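PDB 3VTF: UDP-glucose 6-dehydrogenase, which probably catalyses the NAD-dependent oxidation of UDP-glucose to UDP-glucuronate, using two NAD molecules for each sugar. Local coordinates for residues G44-Y50 / R84-S90; T289-I293 / S306-L310. One frame throughout, in Å; residues are numbered along the deposited sequence.

Contact 1 lies wholly ahead of contact 2 in the sequence. It joins strands 46-50 and 85-87 at one edge of the eight-stranded mixed sheet, in the NAD-binding domain. Contact 2 packs helix 285-298 against helix 304-328, in the central domain. The two share no strand or helix. Their centres lie about 37 Å apart, on opposite sides of the chain's centre, and their nearest atoms are about 23 Å apart. Contact 1 thus belongs to the Rossmann-type sheet that probably binds NAD. Contact 2 belongs to the helical middle part, where it also borders the second subunit.

Contact 1 (G44-Y50 / R84-S90); sequences GHRVVGY and RLSFAES
V47 and G49 pair in parallel with L85 and F87, at the edge of a Rossmann-type sheet whose next strand inward is 23-27. Four backbone hydrogen bonds make the ladder. V47 N gives to R84 O at 2.8 Å, nearly straight at 176°. S86 N gives to V47 O, G49 N to S86 O, and A88 N to G49 O. A water also donates to V47 O and lies 3.0 Å from S86 OG.

Apolar contacts flank the ladder. V47 CG1 meets L85 CD1 at 3.8 Å, on the face packed by helix 31-43. V48 CG1, anti to its own N (chi1 -176°), reaches A88 CB on the other face. G49 leaves room for the F87 ring, since a CB there would lie tight against F87 CD1.

Flat groups close both ends. The Y50 ring turns one face to S90, with S90 C over its centre and A88 O in its plane, 3.3 Å from Y50 CD1. A serine in its place would probably leave S90 C without its aromatic cover and A88 O without the ring edge. The S90 side chain N-caps helix 91-96, and OG is also hydrogen-bonded to E93. At the far end the R84 guanidinium lays one face over G44, where helix 31-43 ends in a Schellman motif, and R84 NH2 is hydrogen-bonded to A41 O. G44 CA sits 3.7 Å from R84 NE.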
loop_
_atom_site.group_PDB
_atom_site.type_symbol
_atom_site.label_atom_id
_atom_site.label_comp_id
_atom_site.label_asym_id
_atom_site.label_seq_id
_atom_site.Cartn_x
_atom_site.Cartn_y
_atom_site.Cartn_z
ATOM N N GLY A 44 35.853 0.070 2.378
ATOM C CA GLY A 44 37.165 0.508 1.869
ATOM C C GLY A 44 37.443 2.001 2.158
ATOM O O GLY A 44 38.454 2.511 1.706
ATOM N N HIS A 45 36.634 2.654 2.999
ATOM C CA HIS A 45 36.828 4.071 3.332
ATOM C C HIS A 45 37.457 4.214 4.661
ATOM O O HIS A 45 37.392 3.353 5.473
ATOM C CB HIS A 45 35.471 4.834 3.287
ATOM C CG HIS A 45 34.819 4.799 1.920
ATOM N ND1 HIS A 45 35.485 5.186 0.765
ATOM C CD2 HIS A 45 33.566 4.343 1.532
ATOM C CE1 HIS A 45 34.661 4.981 -0.308
ATOM N NE2 HIS A 45 33.478 4.469 0.167
ATOM N N ARG A 46 38.048 5.353 4.894
ATOM C CA ARG A 46 38.596 5.743 6.178
ATOM C C ARG A 46 37.502 6.485 6.876
ATOM O O ARG A 46 36.885 7.436 6.295
ATOM C CB ARG A 46 39.822 6.681 5.957
ATOM C CG ARG A 46 40.473 7.171 7.251
ATOM C CD ARG A 46 41.416 8.312 6.914
ATOM N NE ARG A 46 41.865 8.992 8.130
ATOM C CZ ARG A 46 41.459 10.192 8.492
ATOM N NH1 ARG A 46 40.624 10.851 7.709
ATOM N NH2 ARG A 46 41.897 10.713 9.625
ATOM N N VAL A 47 37.189 6.024 8.079
ATOM C CA VAL A 47 36.017 6.530 8.797
ATOM C C VAL A 47 36.409 6.973 10.204
ATOM O O VAL A 47 37.173 6.276 10.950
ATOM C CB VAL A 47 34.899 5.458 8.915
ATOM C CG1 VAL A 47 33.700 5.947 9.767
ATOM C CG2 VAL A 47 34.457 5.005 7.544
ATOM N N VAL A 48 35.894 8.127 10.595
ATOM C CA VAL A 48 36.058 8.603 11.952
ATOM C C VAL A 48 34.672 8.841 12.564
ATOM O O VAL A 48 33.910 9.687 12.083
ATOM C CB VAL A 48 36.909 9.928 12.014
ATOM C CG1 VAL A 48 37.115 10.312 13.481
ATOM C CG2 VAL A 48 38.259 9.774 11.286
ATOM N N GLY A 49 34.330 8.122 13.619
ATOM C CA GLY A 49 33.021 8.266 14.245
ATOM C C GLY A 49 33.072 9.084 15.509
ATOM O O GLY A 49 34.159 9.278 16.097
ATOM N N TYR A 50 31.906 9.556 15.926
ATOM C CA TYR A 50 31.804 10.281 17.212
ATOM C C TYR A 50 30.388 10.175 17.668
ATOM O O TYR A 50 29.447 10.214 16.832
ATOM C CB TYR A 50 32.262 11.751 17.037
ATOM C CG TYR A 50 32.167 12.490 18.335
ATOM C CD1 TYR A 50 33.178 12.337 19.324
ATOM C CD2 TYR A 50 31.040 13.252 18.643
ATOM C CE1 TYR A 50 33.068 13.002 20.566
ATOM C CE2 TYR A 50 30.913 13.902 19.893
ATOM C CZ TYR A 50 31.961 13.758 20.829
ATOM O OH TYR A 50 31.887 14.400 22.047
ATOM N N ARG A 84 40.994 1.022 9.419
ATOM C CA ARG A 84 40.253 2.109 8.733
ATOM C C ARG A 84 39.192 2.852 9.588
ATOM O O ARG A 84 38.752 3.954 9.205
ATOM C CB ARG A 84 39.643 1.623 7.394
ATOM C CG ARG A 84 40.682 1.178 6.387
ATOM C CD ARG A 84 40.135 1.172 4.992
ATOM N NE ARG A 84 39.151 0.100 4.919
ATOM C CZ ARG A 84 39.409 -1.135 4.548
ATOM N NH1 ARG A 84 40.621 -1.475 4.109
ATOM N NH2 ARG A 84 38.412 -2.024 4.592
ATOM N N LEU A 85 38.810 2.290 10.737
ATOM C CA LEU A 85 37.817 2.903 11.596
ATOM C C LEU A 85 38.412 3.402 12.863
ATOM O O LEU A 85 39.004 2.610 13.591
ATOM C CB LEU A 85 36.743 1.840 12.001
ATOM C CG LEU A 85 35.624 2.211 12.981
ATOM C CD1 LEU A 85 34.857 3.485 12.445
ATOM C CD2 LEU A 85 34.625 1.033 13.092
ATOM N N SER A 86 38.161 4.661 13.243
ATOM C CA SER A 86 38.619 5.152 14.527
ATOM C C SER A 86 37.549 6.038 15.089
ATOM O O SER A 86 36.546 6.363 14.401
ATOM C CB SER A 86 39.941 5.975 14.366
ATOM O OG SER A 86 39.754 7.047 13.433
ATOM N N PHE A 87 37.729 6.474 16.328
ATOM C CA PHE A 87 36.756 7.393 16.904
ATOM C C PHE A 87 37.405 8.656 17.469
ATOM O O PHE A 87 38.512 8.564 18.067
ATOM C CB PHE A 87 35.938 6.669 17.986
ATOM C CG PHE A 87 35.224 5.487 17.463
ATOM C CD1 PHE A 87 33.936 5.624 16.902
ATOM C CD2 PHE A 87 35.860 4.238 17.393
ATOM C CE1 PHE A 87 33.296 4.510 16.352
ATOM C CE2 PHE A 87 35.205 3.114 16.858
ATOM C CZ PHE A 87 33.924 3.246 16.349
ATOM N N ALA A 88 36.738 9.820 17.323
ATOM C CA ALA A 88 37.401 11.109 17.681
ATOM C C ALA A 88 37.074 11.451 19.121
ATOM O O ALA A 88 36.155 10.893 19.687
ATOM C CB ALA A 88 36.998 12.285 16.757
ATOM N N GLU A 89 37.815 12.424 19.681
ATOM C CA GLU A 89 37.511 12.960 21.019
ATOM C C GLU A 89 36.470 14.045 20.944
ATOM O O GLU A 89 35.902 14.432 21.971
ATOM C CB GLU A 89 38.807 13.551 21.662
ATOM C CG GLU A 89 39.860 12.509 21.927
ATOM C CD GLU A 89 39.331 11.463 22.896
ATOM O OE1 GLU A 89 38.623 11.800 23.880
ATOM O OE2 GLU A 89 39.601 10.271 22.659
ATOM N N SER A 90 36.160 14.561 19.731
ATOM C CA SER A 90 35.078 15.556 19.675
ATOM C C SER A 90 34.456 15.534 18.271
ATOM O O SER A 90 35.084 15.023 17.368
ATOM C CB SER A 90 35.588 16.995 19.977
ATOM O OG SER A 90 36.344 17.454 18.914
HETATM O O HOH W 1 40.064 6.306 10.523
#

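Contact 2 (T289-I293 / S306-L310); sequences TLAFI and SKAVL
The T289 torsion (chi1 -62°) puts OG1 beside the backbone N and CG2 anti to it, where CG2 meets L310. OG1 is hydrogen-bonded to F285 O in its own helix. The T289 and L310 side chains meet tip to tip, with T289 CG2 3.7 Å from L310 CG. I293 splits its branches. CG1 lies anti to the carbonyl carbon (chi1 -74°) and carries I293 CD1 across to S306 O, 3.6 Å away. CG2 instead crosses the K307 chain at about a right angle, with I293 CG2 3.6 Å from K307 CG.

L310 touches both T289 and I293. Its CD1 lies 3.7 Å from I293 CD1 and also reaches the backbone at L290 CA. The L290 and L310 side chains cross at about a right angle. S306 brings CB against I293 CG1, while S306 OG lies in the plane of the F292 ring, at the edge, 3.6 Å from F292 CD2. That hydroxyl is hydrogen-bonded to E244 of the second subunit, and F292 also packs on L248 of that subunit. K307 NZ turns away to a salt bridge with E302.

The axes of the two short segments come within 9.6 Å and cross at -148°, roughly antiparallel. T289 and F292 also rest on helix 221-251, which carries the UDP-glucose-binding N232. The packing is that of a helical hairpin in the central domain of a UDP-glucose dehydrogenase, set against the dimer partner.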
loop_
_atom_site.group_PDB
_atom_site.type_symbol
_atom_site.label_atom_id
_atom_site.label_comp_id
_atom_site.label_asym_id
_atom_site.label_seq_id
_atom_site.Cartn_x
_atom_site.Cartn_y
_atom_site.Cartn_z
ATOM N N THR A 289 5.422 8.921 11.451
ATOM C CA THR A 289 4.078 9.135 10.944
ATOM C C THR A 289 3.466 10.425 11.565
ATOM O O THR A 289 2.826 11.206 10.875
ATOM C CB THR A 289 3.126 7.895 11.242
ATOM O OG1 THR A 289 3.692 6.740 10.537
ATOM C CG2 THR A 289 1.719 8.110 10.653
ATOM N N LEU A 290 3.638 10.551 12.868
ATOM C CA LEU A 290 3.162 11.739 13.592
ATOM C C LEU A 290 3.908 12.996 13.038
ATOM O O LEU A 290 3.299 13.985 12.760
ATOM C CB LEU A 290 3.483 11.561 15.090
ATOM C CG LEU A 290 2.976 12.756 15.993
ATOM C CD1 LEU A 290 1.515 12.969 15.675
ATOM C CD2 LEU A 290 3.178 12.350 17.477
ATOM N N ALA A 291 5.227 12.915 12.867
ATOM C CA ALA A 291 5.976 14.079 12.257
ATOM C C ALA A 291 5.448 14.435 10.899
ATOM O O ALA A 291 5.371 15.630 10.492
ATOM C CB ALA A 291 7.531 13.823 12.249
ATOM N N PHE A 292 5.104 13.400 10.101
ATOM C CA PHE A 292 4.588 13.678 8.748
ATOM C C PHE A 292 3.267 14.377 8.789
ATOM O O PHE A 292 3.005 15.348 8.042
ATOM C CB PHE A 292 4.462 12.306 7.981
ATOM C CG PHE A 292 4.203 12.443 6.534
ATOM C CD1 PHE A 292 5.131 13.094 5.691
ATOM C CD2 PHE A 292 3.091 11.823 5.939
ATOM C CE1 PHE A 292 4.929 13.180 4.298
ATOM C CE2 PHE A 292 2.846 11.936 4.557
ATOM C CZ PHE A 292 3.803 12.599 3.724
ATOM N N ILE A 293 2.410 13.931 9.720
ATOM C CA ILE A 293 1.102 14.574 9.857
ATOM C C ILE A 293 1.316 16.076 10.265
ATOM O O ILE A 293 0.669 16.956 9.709
ATOM C CB ILE A 293 0.304 13.841 10.977
ATOM C CG1 ILE A 293 -0.187 12.469 10.457
ATOM C CG2 ILE A 293 -0.985 14.630 11.344
ATOM C CD1 ILE A 293 -0.609 11.491 11.623
ATOM N N SER A 306 -2.874 9.643 6.575
ATOM C CA SER A 306 -1.842 9.446 7.566
ATOM C C SER A 306 -2.397 9.483 8.981
ATOM O O SER A 306 -1.963 8.727 9.839
ATOM C CB SER A 306 -0.723 10.563 7.382
ATOM O OG SER A 306 -0.249 10.496 6.071
ATOM N N LYS A 307 -3.352 10.416 9.253
ATOM C CA LYS A 307 -4.015 10.414 10.612
ATOM C C LYS A 307 -4.794 9.097 10.854
ATOM O O LYS A 307 -4.744 8.546 11.935
ATOM C CB LYS A 307 -4.995 11.619 10.710
ATOM C CG LYS A 307 -4.177 12.979 10.845
ATOM C CD LYS A 307 -5.093 14.150 11.328
ATOM C CE LYS A 307 -6.312 14.262 10.458
ATOM N NZ LYS A 307 -7.168 15.478 10.702
ATOM N N ALA A 308 -5.460 8.598 9.839
ATOM C CA ALA A 308 -6.210 7.319 9.991
ATOM C C ALA A 308 -5.295 6.199 10.316
ATOM O O ALA A 308 -5.610 5.329 11.226
ATOM C CB ALA A 308 -7.135 7.029 8.788
ATOM N N VAL A 309 -4.090 6.246 9.692
ATOM C CA VAL A 309 -3.092 5.218 9.960
ATOM C C VAL A 309 -2.778 5.152 11.410
ATOM O O VAL A 309 -2.652 4.049 12.018
ATOM C CB VAL A 309 -1.781 5.525 9.138
ATOM C CG1 VAL A 309 -0.691 4.605 9.581
ATOM C CG2 VAL A 309 -2.135 5.332 7.677
ATOM N N LEU A 310 -2.548 6.326 12.003
ATOM C CA LEU A 310 -2.210 6.377 13.432
ATOM C C LEU A 310 -3.423 6.079 14.335
ATOM O O LEU A 310 -3.255 5.475 15.401
ATOM C CB LEU A 310 -1.658 7.775 13.833
ATOM C CG LEU A 310 -0.147 7.990 13.866
ATOM C CD1 LEU A 310 0.229 9.326 14.566
ATOM C CD2 LEU A 310 0.612 6.811 14.515
#